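Local structure of nucleoprotein (Human coronavirus NL63, 5N4K) at residues L35-D40 with P84-Y89. The protein packages the coronavirus RNA genome into a helical ribonucleocapsid, probably also aiding viral transcription and replication, and is represented here by its N-terminal RNA-binding domain. Numbering follows the deposited sequence.
Sequences LLVSSD and PKVHFY. With SO4 (sulfate ion), chain F.
Leu35 O takes two donors from the neighbouring strand: the amide of Val86, with N at 2.9 Å, and a weaker CA-H contact from Lys85, whose CA lies 3.2 Å from that oxygen. Leu35 N returns a bond to Val86 O, closing a hydrogen-bonded antiparallel pair. Two residues on, Val37 N bonds to Pro84 O at 3.0 Å. Leu36 and Lys85 form the non-hydrogen-bonded pair between. On their face, chi1 of Leu36 (-164°) sets CG anti to the backbone N and chi2 (71°) then places CD1, 3.7 Å from Lys85 CG. Beyond CG the lysine runs extended, and its NZ hydrogen-bonds O2 of a sulfate at 2.6 Å. On the opposite face, Leu35 CB meets Val86 CG2 at 3.7 Å, while the Val37 and Val86 side chains cross at about a right angle, with Val37 CG2 4.1 Å from Val86 CG1. Strand 35-37 lies between 80-90 and 145-147, bonded to the latter through Leu36 and Ser146. The face of Leu35 and Val86 is apolar and buried; on that of Leu36 and Lys85, Lys85 and Arg71, with the neutral amide of Gln69, hold the sulfate, probably from the crystallisation liquor, where an RNA phosphate could perhaps sit instead.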
loop_
_atom_site.group_PDB
_atom_site.type_symbol
_atom_site.label_atom_id
_atom_site.label_comp_id
_atom_site.label_asym_id
_atom_site.label_seq_id
_atom_site.Cartn_x
_atom_site.Cartn_y
_atom_site.Cartn_z
ATOM N N LEU A 35 -4.330 0.331 -14.130
ATOM C CA LEU A 35 -4.781 -0.720 -15.006
ATOM C C LEU A 35 -5.607 -1.679 -14.151
ATOM O O LEU A 35 -5.417 -1.834 -12.914
ATOM C CB LEU A 35 -3.645 -1.493 -15.646
ATOM C CG LEU A 35 -2.641 -0.607 -16.334
ATOM C CD1 LEU A 35 -1.478 -1.508 -16.858
ATOM C CD2 LEU A 35 -3.267 0.211 -17.404
ATOM N N LEU A 36 -6.492 -2.427 -14.845
ATOM C CA LEU A 36 -7.256 -3.478 -14.260
ATOM C C LEU A 36 -6.657 -4.834 -14.718
ATOM O O LEU A 36 -6.359 -4.991 -15.892
ATOM C CB LEU A 36 -8.720 -3.279 -14.793
ATOM C CG LEU A 36 -9.714 -4.026 -14.009
ATOM C CD1 LEU A 36 -9.931 -3.425 -12.603
ATOM C CD2 LEU A 36 -11.020 -3.990 -14.837
ATOM N N VAL A 37 -6.554 -5.785 -13.802
ATOM C CA VAL A 37 -6.034 -7.115 -14.121
ATOM C C VAL A 37 -7.186 -8.087 -14.118
ATOM O O VAL A 37 -7.661 -8.475 -13.050
ATOM C CB VAL A 37 -4.978 -7.567 -13.135
ATOM C CG1 VAL A 37 -4.311 -8.813 -13.656
ATOM C CG2 VAL A 37 -3.876 -6.547 -12.997
ATOM N N SER A 38 -7.660 -8.445 -15.329
ATOM C CA SER A 38 -8.790 -9.369 -15.416
ATOM C C SER A 38 -8.241 -10.812 -15.556
ATOM O O SER A 38 -7.013 -11.088 -15.333
ATOM C CB SER A 38 -9.716 -8.899 -16.531
ATOM O OG SER A 38 -10.226 -7.580 -16.199
ATOM N N SER A 39 -9.026 -11.728 -16.018
ATOM C CA SER A 39 -8.636 -13.188 -15.946
ATOM C C SER A 39 -8.061 -13.716 -14.568
ATOM O O SER A 39 -8.258 -13.071 -13.536
ATOM C CB SER A 39 -7.775 -13.553 -17.161
ATOM O OG SER A 39 -7.794 -14.924 -17.468
ATOM N N ASP A 40 -7.408 -14.895 -14.555
ATOM C CA ASP A 40 -7.002 -15.551 -13.293
ATOM C C ASP A 40 -5.575 -15.220 -12.760
ATOM O O ASP A 40 -5.343 -15.025 -11.528
ATOM C CB ASP A 40 -7.226 -17.102 -13.343
ATOM C CG ASP A 40 -6.876 -17.780 -14.703
ATOM O OD1 ASP A 40 -6.218 -17.211 -15.602
ATOM O OD2 ASP A 40 -7.310 -18.941 -14.884
ATOM N N PRO A 84 -8.180 -7.058 -9.492
ATOM C CA PRO A 84 -7.331 -6.064 -8.832
ATOM C C PRO A 84 -6.976 -4.922 -9.742
ATOM O O PRO A 84 -7.010 -5.058 -10.965
ATOM C CB PRO A 84 -6.085 -6.854 -8.416
ATOM C CG PRO A 84 -6.099 -8.045 -9.199
ATOM C CD PRO A 84 -7.514 -8.360 -9.607
ATOM N N LYS A 85 -6.643 -3.781 -9.162
ATOM C CA LYS A 85 -6.070 -2.691 -9.884
ATOM C C LYS A 85 -4.562 -2.620 -9.578
ATOM O O LYS A 85 -4.091 -3.116 -8.575
ATOM C CB LYS A 85 -6.722 -1.360 -9.552
ATOM C CG LYS A 85 -8.097 -1.191 -10.223
ATOM C CD LYS A 85 -8.773 0.083 -9.738
ATOM C CE LYS A 85 -10.148 0.098 -10.359
ATOM N NZ LYS A 85 -10.974 1.225 -9.819
ATOM N N VAL A 86 -3.827 -2.066 -10.531
ATOM C CA VAL A 86 -2.410 -1.765 -10.328
ATOM C C VAL A 86 -2.145 -0.310 -10.640
ATOM O O VAL A 86 -2.647 0.232 -11.640
ATOM C CB VAL A 86 -1.490 -2.708 -11.157
ATOM C CG1 VAL A 86 -1.509 -4.117 -10.608
ATOM C CG2 VAL A 86 -1.836 -2.711 -12.655
ATOM N N HIS A 87 -1.317 0.332 -9.820
ATOM C CA HIS A 87 -0.945 1.740 -10.038
ATOM C C HIS A 87 0.567 1.857 -10.188
ATOM O O HIS A 87 1.319 1.219 -9.420
ATOM C CB HIS A 87 -1.382 2.588 -8.828
ATOM C CG HIS A 87 -2.839 2.564 -8.518
ATOM N ND1 HIS A 87 -3.652 3.591 -8.879
ATOM C CD2 HIS A 87 -3.561 1.674 -7.868
ATOM C CE1 HIS A 87 -4.885 3.298 -8.523
ATOM N NE2 HIS A 87 -4.868 2.154 -7.887
ATOM N N PHE A 88 1.007 2.691 -11.136
ATOM C CA PHE A 88 2.431 2.772 -11.435
ATOM C C PHE A 88 3.067 3.909 -10.673
ATOM O O PHE A 88 2.526 5.046 -10.595
ATOM C CB PHE A 88 2.626 3.077 -12.937
ATOM C CG PHE A 88 4.079 3.328 -13.255
ATOM C CD1 PHE A 88 4.923 2.247 -13.438
ATOM C CD2 PHE A 88 4.589 4.595 -13.319
ATOM C CE1 PHE A 88 6.280 2.434 -13.655
ATOM C CE2 PHE A 88 5.951 4.812 -13.527
ATOM C CZ PHE A 88 6.771 3.726 -13.676
ATOM N N TYR A 89 4.272 3.669 -10.190
ATOM C CA TYR A 89 5.099 4.666 -9.546
ATOM C C TYR A 89 6.531 4.494 -10.020
ATOM O O TYR A 89 7.057 3.413 -10.128
ATOM C CB TYR A 89 5.058 4.478 -8.026
ATOM C CG TYR A 89 3.686 4.606 -7.438
ATOM C CD1 TYR A 89 2.869 3.497 -7.307
ATOM C CD2 TYR A 89 3.244 5.853 -6.992
ATOM C CE1 TYR A 89 1.566 3.629 -6.760
ATOM C CE2 TYR A 89 1.970 5.942 -6.486
ATOM C CZ TYR A 89 1.222 4.873 -6.414
ATOM O OH TYR A 89 -0.110 4.969 -5.831
HETATM S S SO4 F . -12.040 0.978 -6.421
HETATM O O1 SO4 F . -12.740 -0.294 -6.151
HETATM O O2 SO4 F . -10.842 0.800 -7.258
HETATM O O3 SO4 F . -11.495 1.355 -5.116
HETATM O O4 SO4 F . -12.870 2.014 -7.101
#